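Local coordinates for protein endoribonuclease AbiQ (Lactococcus lactis, PDB 4GLK) that cleaves RNA as the endoribonuclease toxin of a type III toxin-antitoxin system, held in check by repeats of its cognate RNA antitoxin AntiQ, at residues A[139-144]-A[154-159]; A[133-138]-A[146-151]; A[92-97]-A[160-165]. The protein carries 1 engineered substitution. All blocks are in the same frame, centred on the assembly; numbering follows the deposited sequence.

In the fold
The three contacts follow the C-terminal helices of the toxin back onto its antiparallel sheet. Contact 2 packs helix 146-151 against helix 126-143, contact 1 sets the start of helix 155-166 against the end of helix 126-143, and contact 3 lays the next turns of helix 155-166 over the end of strand 79-94. Contacts 1 and 2 are neighbours, their centres about 8 Å apart. Tyr137 joins them: its OH probably hydrogen-bonds Glu159 OE1 at 2.6 Å and Lys156 NZ at 2.8 Å. Contact 3 is centred about 13 Å from contact 1, and the two meet where Phe155 CE1 packs 3.2 Å from Met92 O. Contacts 2 and 3 lie about 18 Å apart.

Contact 1 (A[139-144]-A[154-159])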
# COMPACT_ATOMS: atom_id res chain seq x y z
N LYS A 139 -9.00 -13.45 1.98
CA LYS A 139 -9.70 -13.46 3.28
C LYS A 139 -10.79 -12.39 3.34
O LYS A 139 -11.89 -12.68 3.82
CB LYS A 139 -8.71 -13.30 4.44
CG LYS A 139 -7.82 -14.53 4.65
CD LYS A 139 -8.29 -15.41 5.79
CE LYS A 139 -7.52 -16.70 5.87
NZ LYS A 139 -8.07 -17.59 6.92
N ALA A 140 -10.53 -11.18 2.82
CA ALA A 140 -11.53 -10.10 2.84
C ALA A 140 -12.61 -10.18 1.76
O ALA A 140 -13.79 -9.92 2.05
CB ALA A 140 -10.83 -8.74 2.76
N ALA A 141 -12.21 -10.47 0.51
CA ALA A 141 -13.11 -10.47 -0.64
C ALA A 141 -13.75 -11.80 -1.01
O ALA A 141 -14.85 -11.81 -1.55
CB ALA A 141 -12.39 -9.89 -1.84
N HIS A 142 -13.08 -12.93 -0.74
CA HIS A 142 -13.60 -14.24 -1.12
C HIS A 142 -14.13 -15.05 0.07
O HIS A 142 -15.21 -15.63 -0.02
CB HIS A 142 -12.55 -15.05 -1.90
CG HIS A 142 -12.12 -14.43 -3.21
ND1 HIS A 142 -11.03 -14.92 -3.89
CD2 HIS A 142 -12.64 -13.41 -3.92
CE1 HIS A 142 -10.92 -14.18 -4.99
NE2 HIS A 142 -11.88 -13.25 -5.03
N GLU A 143 -13.34 -15.12 1.15
CA GLU A 143 -13.67 -15.87 2.35
C GLU A 143 -14.62 -15.09 3.24
O GLU A 143 -15.41 -15.69 3.96
CB GLU A 143 -12.39 -16.18 3.14
CG GLU A 143 -12.41 -17.50 3.87
CD GLU A 143 -11.12 -17.88 4.57
OE1 GLU A 143 -11.20 -18.41 5.70
OE2 GLU A 143 -10.03 -17.71 3.99
N LYS A 144 -14.53 -13.74 3.20
CA LYS A 144 -15.34 -12.85 4.01
C LYS A 144 -15.07 -13.08 5.52
O LYS A 144 -15.97 -12.93 6.35
CB LYS A 144 -16.84 -12.95 3.64
CG LYS A 144 -17.41 -11.77 2.83
CD LYS A 144 -17.11 -11.72 1.31
CE LYS A 144 -17.32 -13.02 0.55
NZ LYS A 144 -18.70 -13.58 0.67
N ASP A 154 -13.03 -2.46 0.66
CA ASP A 154 -13.92 -3.37 -0.05
C ASP A 154 -13.27 -3.47 -1.44
O ASP A 154 -13.57 -2.66 -2.31
CB ASP A 154 -15.34 -2.78 -0.10
CG ASP A 154 -16.40 -3.67 -0.73
OD1 ASP A 154 -16.02 -4.64 -1.42
OD2 ASP A 154 -17.61 -3.36 -0.58
N PHE A 155 -12.30 -4.41 -1.59
CA PHE A 155 -11.49 -4.60 -2.80
C PHE A 155 -12.27 -4.72 -4.10
O PHE A 155 -11.89 -4.09 -5.09
CB PHE A 155 -10.47 -5.74 -2.62
CG PHE A 155 -9.48 -5.54 -1.50
CD1 PHE A 155 -8.69 -4.39 -1.45
CD2 PHE A 155 -9.30 -6.51 -0.52
CE1 PHE A 155 -7.80 -4.18 -0.39
CE2 PHE A 155 -8.41 -6.30 0.54
CZ PHE A 155 -7.65 -5.15 0.58
N LYS A 156 -13.33 -5.52 -4.11
CA LYS A 156 -14.19 -5.73 -5.28
C LYS A 156 -14.97 -4.51 -5.74
O LYS A 156 -15.06 -4.27 -6.95
CB LYS A 156 -15.08 -6.95 -5.07
CG LYS A 156 -14.54 -8.18 -5.78
CD LYS A 156 -13.25 -8.76 -5.25
CE LYS A 156 -13.09 -10.19 -5.71
NZ LYS A 156 -12.48 -10.27 -7.05
N LEU A 157 -15.50 -3.74 -4.80
CA LEU A 157 -16.21 -2.49 -5.09
C LEU A 157 -15.20 -1.49 -5.72
O LEU A 157 -15.53 -0.83 -6.71
CB LEU A 157 -16.81 -1.92 -3.79
CG LEU A 157 -17.37 -0.48 -3.83
CD1 LEU A 157 -18.73 -0.44 -4.50
CD2 LEU A 157 -17.47 0.11 -2.43
N LEU A 158 -13.97 -1.43 -5.19
CA LEU A 158 -12.91 -0.55 -5.70
C LEU A 158 -12.54 -0.95 -7.13
O LEU A 158 -12.38 -0.07 -7.97
CB LEU A 158 -11.68 -0.55 -4.78
CG LEU A 158 -11.80 0.11 -3.40
CD1 LEU A 158 -10.51 -0.07 -2.63
CD2 LEU A 158 -12.01 1.62 -3.50
N GLU A 159 -12.47 -2.25 -7.42
CA GLU A 159 -12.21 -2.79 -8.75
C GLU A 159 -13.30 -2.39 -9.73
O GLU A 159 -12.97 -1.95 -10.82
CB GLU A 159 -12.09 -4.32 -8.71
CG GLU A 159 -10.75 -4.81 -8.17
CD GLU A 159 -10.61 -6.31 -8.02
OE1 GLU A 159 -9.57 -6.75 -7.48
OE2 GLU A 159 -11.51 -7.05 -8.46
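Ala140 and Ala141, near the end of one helix, face Phe155 and Lys156 at the start of another; the axes of the short segments 139-143 and 155-159 lie at 88° to each other and approach to 10.4 Å. Ala141 meets the lysine chain, its CB 3.7 Å from Lys156 CD. Beside it, Ala140 CB lies 4.1 Å from Phe155 CE2, at an oblique angle to the ring, on the buried side of the contact.

On the outer side His142 meets the same lysine. The two side chains cross at about a right angle, and Lys156 CE comes to the edge of the imidazole, 3.4 Å from His142 NE2. Bends at chi2 (68°) and chi4 (85°) fold the lysine back, which lets its methylene groups line the alanine and the imidazole while the ammonium turns to the hydroxyl of Tyr137. A long ion pair to Glu159 adds to this. The ring of Tyr137 also packs edge-to-face with His142, so one tyrosine serves both His142 and Lys156. The whole is a nearly orthogonal packing of one helix's end against another's start, with small alanines at the interface.

Contact 2 (A[133-138]-A[146-151])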
# COMPACT_ATOMS: atom_id res chain seq x y z
N SER A 133 -0.40 -9.92 0.45
CA SER A 133 -1.44 -9.15 -0.24
C SER A 133 -2.54 -10.09 -0.73
O SER A 133 -3.72 -9.77 -0.58
CB SER A 133 -0.84 -8.33 -1.38
OG SER A 133 -0.04 -7.32 -0.79
N GLU A 134 -2.14 -11.25 -1.26
CA GLU A 134 -3.03 -12.32 -1.73
C GLU A 134 -3.85 -12.87 -0.58
O GLU A 134 -5.06 -13.01 -0.75
CB GLU A 134 -2.22 -13.48 -2.34
CG GLU A 134 -2.55 -13.78 -3.78
CD GLU A 134 -1.93 -15.09 -4.23
OE1 GLU A 134 -2.65 -16.11 -4.23
OE2 GLU A 134 -0.71 -15.10 -4.54
N VAL A 135 -3.21 -13.19 0.58
CA VAL A 135 -3.93 -13.65 1.77
C VAL A 135 -4.98 -12.58 2.16
O VAL A 135 -6.14 -12.89 2.27
CB VAL A 135 -2.98 -13.96 2.96
CG1 VAL A 135 -3.76 -14.18 4.26
CG2 VAL A 135 -2.11 -15.18 2.67
N VAL A 136 -4.58 -11.34 2.30
CA VAL A 136 -5.49 -10.24 2.69
C VAL A 136 -6.66 -10.13 1.68
O VAL A 136 -7.83 -10.03 2.09
CB VAL A 136 -4.70 -8.91 2.85
CG1 VAL A 136 -5.63 -7.74 3.09
CG2 VAL A 136 -3.68 -9.01 3.99
N TYR A 137 -6.35 -10.18 0.38
CA TYR A 137 -7.34 -10.09 -0.71
C TYR A 137 -8.39 -11.20 -0.61
O TYR A 137 -9.58 -10.91 -0.55
CB TYR A 137 -6.65 -10.13 -2.07
CG TYR A 137 -7.56 -9.87 -3.25
CD1 TYR A 137 -7.86 -8.58 -3.65
CD2 TYR A 137 -8.09 -10.93 -3.99
CE1 TYR A 137 -8.67 -8.33 -4.76
CE2 TYR A 137 -8.90 -10.70 -5.10
CZ TYR A 137 -9.20 -9.40 -5.47
OH TYR A 137 -10.00 -9.16 -6.56
N ARG A 138 -7.94 -12.47 -0.52
CA ARG A 138 -8.80 -13.64 -0.46
C ARG A 138 -9.63 -13.68 0.82
O ARG A 138 -10.84 -13.91 0.75
CB ARG A 138 -8.00 -14.93 -0.63
CG ARG A 138 -7.35 -15.07 -2.01
CD ARG A 138 -6.75 -16.45 -2.12
NE ARG A 138 -5.75 -16.56 -3.19
CZ ARG A 138 -5.85 -17.38 -4.23
NH1 ARG A 138 -6.94 -18.13 -4.39
NH2 ARG A 138 -4.88 -17.44 -5.13
N GLY A 146 -14.00 -12.45 9.18
CA GLY A 146 -14.33 -11.37 10.11
C GLY A 146 -13.27 -10.32 10.31
O GLY A 146 -13.53 -9.14 10.10
N TYR A 147 -12.06 -10.74 10.73
CA TYR A 147 -10.97 -9.82 11.03
C TYR A 147 -10.51 -9.02 9.81
O TYR A 147 -10.34 -7.81 9.90
CB TYR A 147 -9.79 -10.55 11.73
CG TYR A 147 -8.61 -9.65 12.04
CD1 TYR A 147 -8.54 -8.96 13.25
CD2 TYR A 147 -7.58 -9.47 11.12
CE1 TYR A 147 -7.46 -8.13 13.54
CE2 TYR A 147 -6.51 -8.62 11.39
CZ TYR A 147 -6.45 -7.96 12.61
OH TYR A 147 -5.39 -7.13 12.87
N TYR A 148 -10.32 -9.70 8.68
CA TYR A 148 -9.86 -9.08 7.45
C TYR A 148 -10.89 -8.16 6.80
O TYR A 148 -10.52 -7.07 6.36
CB TYR A 148 -9.37 -10.14 6.46
CG TYR A 148 -8.12 -10.86 6.91
CD1 TYR A 148 -8.18 -11.93 7.81
CD2 TYR A 148 -6.88 -10.56 6.35
CE1 TYR A 148 -7.04 -12.63 8.18
CE2 TYR A 148 -5.73 -11.25 6.71
CZ TYR A 148 -5.81 -12.29 7.63
OH TYR A 148 -4.67 -12.97 7.96
N LEU A 149 -12.17 -8.59 6.73
CA LEU A 149 -13.28 -7.84 6.12
C LEU A 149 -13.43 -6.47 6.76
O LEU A 149 -13.54 -5.48 6.04
CB LEU A 149 -14.61 -8.59 6.30
CG LEU A 149 -15.40 -9.05 5.08
CD1 LEU A 149 -16.72 -9.63 5.52
CD2 LEU A 149 -15.70 -7.89 4.11
N LYS A 150 -13.43 -6.43 8.11
CA LYS A 150 -13.60 -5.21 8.90
C LYS A 150 -12.46 -4.18 8.78
O LYS A 150 -12.71 -2.98 8.91
CB LYS A 150 -13.95 -5.54 10.35
CG LYS A 150 -12.79 -6.01 11.22
CD LYS A 150 -13.27 -6.28 12.63
CE LYS A 150 -12.13 -6.46 13.59
NZ LYS A 150 -11.48 -5.16 13.90
N PHE A 151 -11.22 -4.65 8.58
CA PHE A 151 -10.04 -3.79 8.45
C PHE A 151 -9.73 -3.41 7.03
O PHE A 151 -9.10 -2.38 6.79
CB PHE A 151 -8.78 -4.45 9.05
CG PHE A 151 -8.57 -4.14 10.51
CD1 PHE A 151 -8.30 -2.84 10.93
CD2 PHE A 151 -8.67 -5.14 11.47
CE1 PHE A 151 -8.12 -2.55 12.29
CE2 PHE A 151 -8.47 -4.85 12.83
CZ PHE A 151 -8.21 -3.55 13.23
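The ring of Tyr148 lies across the backbone and side chain of Val136, its CD2 atom 3.9 Å from Val136 CA. This is the packing of two successive helices of the ToxN/AbiQ fold: the long helix 126-143 ends, the chain turns within a few residues, and the short helix 146-151 packs against its flank. Val136 and Tyr148 are the nearest pair by backbone as well, with their CA atoms 6.6 Å apart.

Tyr148 contributes the larger share of the contact. Its CB points toward the long helix, and with CG anti to the carbonyl carbon (chi1 -67°) the ring extends across the gap. Val136 presents one methyl to it, CG2, which stands 4.1 Å from Tyr148 CE2; the two side chains are roughly perpendicular. Farther along the ring, Val135 CG1 comes within 4.0 Å of Tyr148 OH, the valine meeting the hydroxyl end more obliquely and nearer the protein surface. No hydrogen bond joins the two segments, which meet here by van der Waals packing, mostly apolar.

Other groups complete the surroundings of the ring. Tyr147 CD2 stands over one face of Tyr148, 4.1 Å above its plane, and Arg69 and Ile70 also touch the tyrosine. Val136 touches His89 of strand 79-94, tying the packing to the sheet. Tyr137 turns away from helix 146-151 and meets Leu39 and Met92 on the sheet side instead.

The long helix carries a charge pair of its own, one turn apart on its outer surface: Arg138 NH2 donates to Glu134 OE1 at 2.7 Å, with the N-H...O angle at 158°. The oxygen lies close to the guanidinium plane and is met on its anti side, by a donor 25° out of the carboxylate plane.

Contact 3 (A[92-97]-A[160-165]); sequences MIPVPD and AKATLY
Ala162 O takes a hydrogen bond from the hydroxyl of Ser166 one turn further along helix 155-166, and Pro96 leans against the same carbonyl, its CG 3.9 Å from Ala162 O. Around this point the helix rests on the end of strand 79-94 and the residues that follow it.

Two prolines and one alanine make the contact. Pro94 CG approaches Ala162 CB to 4.3 Å, while Pro96 CG stays 4.5 Å from that same methyl, so the alanine meets both rings. Val95, between them, turns its side chain away from the helix, and its backbone pairs with Asn45. That two-residue spacing brings both prolines to the helix side of the chain. The CA atoms of Pro96 and Ala162 are 6.5 Å apart.

Tyr12 of helix 10-16 packs beside the contact: it touches Pro96 and Ala162, hydrogen-bonds the carbonyl of Pro94 through its hydroxyl, and meets the Tyr165 ring edge-to-face. Its helix thus joins the C-terminal helix to the sheet. No hydrogen bond crosses between 92-97 and 160-165, and prolines have no backbone N-H to offer one. The fit rests on van der Waals packing, mostly of proline rings on a methyl, while the carbonyls of Pro94 and Ala162 bond to the Tyr12 and Ser166 hydroxyls.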
# COMPACT_ATOMS: atom_id res chain seq x y z
N MET A 92 -4.62 -1.44 0.66
CA MET A 92 -4.15 -1.46 -0.73
C MET A 92 -5.33 -1.16 -1.67
O MET A 92 -6.50 -1.37 -1.31
CB MET A 92 -3.44 -2.78 -1.08
CG MET A 92 -4.37 -3.94 -1.13
SD MET A 92 -3.52 -5.45 -1.56
CE MET A 92 -4.96 -6.52 -1.79
N ILE A 93 -5.01 -0.63 -2.87
CA ILE A 93 -6.03 -0.23 -3.82
C ILE A 93 -5.68 -0.58 -5.25
O ILE A 93 -4.50 -0.53 -5.63
CB ILE A 93 -6.30 1.33 -3.70
CG1 ILE A 93 -4.99 2.15 -3.85
CG2 ILE A 93 -7.11 1.70 -2.42
CD1 ILE A 93 -5.17 3.68 -4.11
N PRO A 94 -6.71 -0.82 -6.10
CA PRO A 94 -6.43 -0.99 -7.53
C PRO A 94 -6.28 0.41 -8.15
O PRO A 94 -7.07 1.32 -7.86
CB PRO A 94 -7.68 -1.72 -8.03
CG PRO A 94 -8.77 -1.25 -7.15
CD PRO A 94 -8.16 -0.88 -5.82
N VAL A 95 -5.23 0.61 -8.96
CA VAL A 95 -5.00 1.91 -9.58
C VAL A 95 -4.87 1.74 -11.09
O VAL A 95 -3.98 1.01 -11.55
CB VAL A 95 -3.75 2.67 -8.99
CG1 VAL A 95 -3.58 4.05 -9.65
CG2 VAL A 95 -3.84 2.81 -7.48
N PRO A 96 -5.72 2.43 -11.89
CA PRO A 96 -5.57 2.36 -13.36
C PRO A 96 -4.23 2.99 -13.75
O PRO A 96 -3.74 3.86 -13.04
CB PRO A 96 -6.73 3.20 -13.88
CG PRO A 96 -7.65 3.39 -12.72
CD PRO A 96 -6.79 3.37 -11.50
N ASP A 97 -3.63 2.52 -14.85
CA ASP A 97 -2.35 3.01 -15.36
C ASP A 97 -2.24 4.55 -15.41
O ASP A 97 -1.19 5.10 -15.10
CB ASP A 97 -2.08 2.41 -16.75
CG ASP A 97 -1.91 0.89 -16.79
OD1 ASP A 97 -1.10 0.36 -15.99
OD2 ASP A 97 -2.54 0.25 -17.66
N ALA A 160 -14.59 -2.46 -9.32
CA ALA A 160 -15.75 -2.06 -10.12
C ALA A 160 -15.68 -0.58 -10.42
O ALA A 160 -15.92 -0.18 -11.56
CB ALA A 160 -17.05 -2.40 -9.40
N LYS A 161 -15.31 0.22 -9.42
CA LYS A 161 -15.20 1.66 -9.61
C LYS A 161 -13.92 2.11 -10.33
O LYS A 161 -13.96 3.13 -11.02
CB LYS A 161 -15.58 2.44 -8.35
CG LYS A 161 -17.07 2.80 -8.34
CD LYS A 161 -17.99 1.73 -7.77
CE LYS A 161 -19.44 2.17 -7.79
NZ LYS A 161 -20.12 1.84 -9.07
N ALA A 162 -12.83 1.30 -10.28
CA ALA A 162 -11.59 1.60 -11.00
C ALA A 162 -11.79 1.47 -12.51
O ALA A 162 -11.32 2.32 -13.26
CB ALA A 162 -10.48 0.66 -10.55
N THR A 163 -12.53 0.44 -12.96
CA THR A 163 -12.78 0.25 -14.40
C THR A 163 -13.70 1.34 -14.93
O THR A 163 -13.52 1.79 -16.05
CB THR A 163 -13.12 -1.22 -14.80
OG1 THR A 163 -14.18 -1.26 -15.77
CG2 THR A 163 -13.47 -2.09 -13.63
N LEU A 164 -14.65 1.79 -14.08
CA LEU A 164 -15.61 2.87 -14.35
C LEU A 164 -14.90 4.21 -14.52
O LEU A 164 -15.29 4.98 -15.38
CB LEU A 164 -16.58 2.98 -13.16
CG LEU A 164 -18.02 2.55 -13.36
CD1 LEU A 164 -18.14 1.13 -13.82
CD2 LEU A 164 -18.81 2.79 -12.11
N TYR A 165 -13.89 4.44 -13.71
CA TYR A 165 -13.13 5.64 -13.78
C TYR A 165 -12.45 5.67 -15.10
O TYR A 165 -12.50 6.64 -15.78
CB TYR A 165 -12.10 5.72 -12.65
CG TYR A 165 -11.49 7.08 -12.47
CD1 TYR A 165 -10.35 7.43 -13.12
CD2 TYR A 165 -12.06 8.01 -11.66
CE1 TYR A 165 -9.80 8.66 -12.95
CE2 TYR A 165 -11.53 9.23 -11.50
CZ TYR A 165 -10.40 9.54 -12.14
OH TYR A 165 -9.89 10.76 -11.96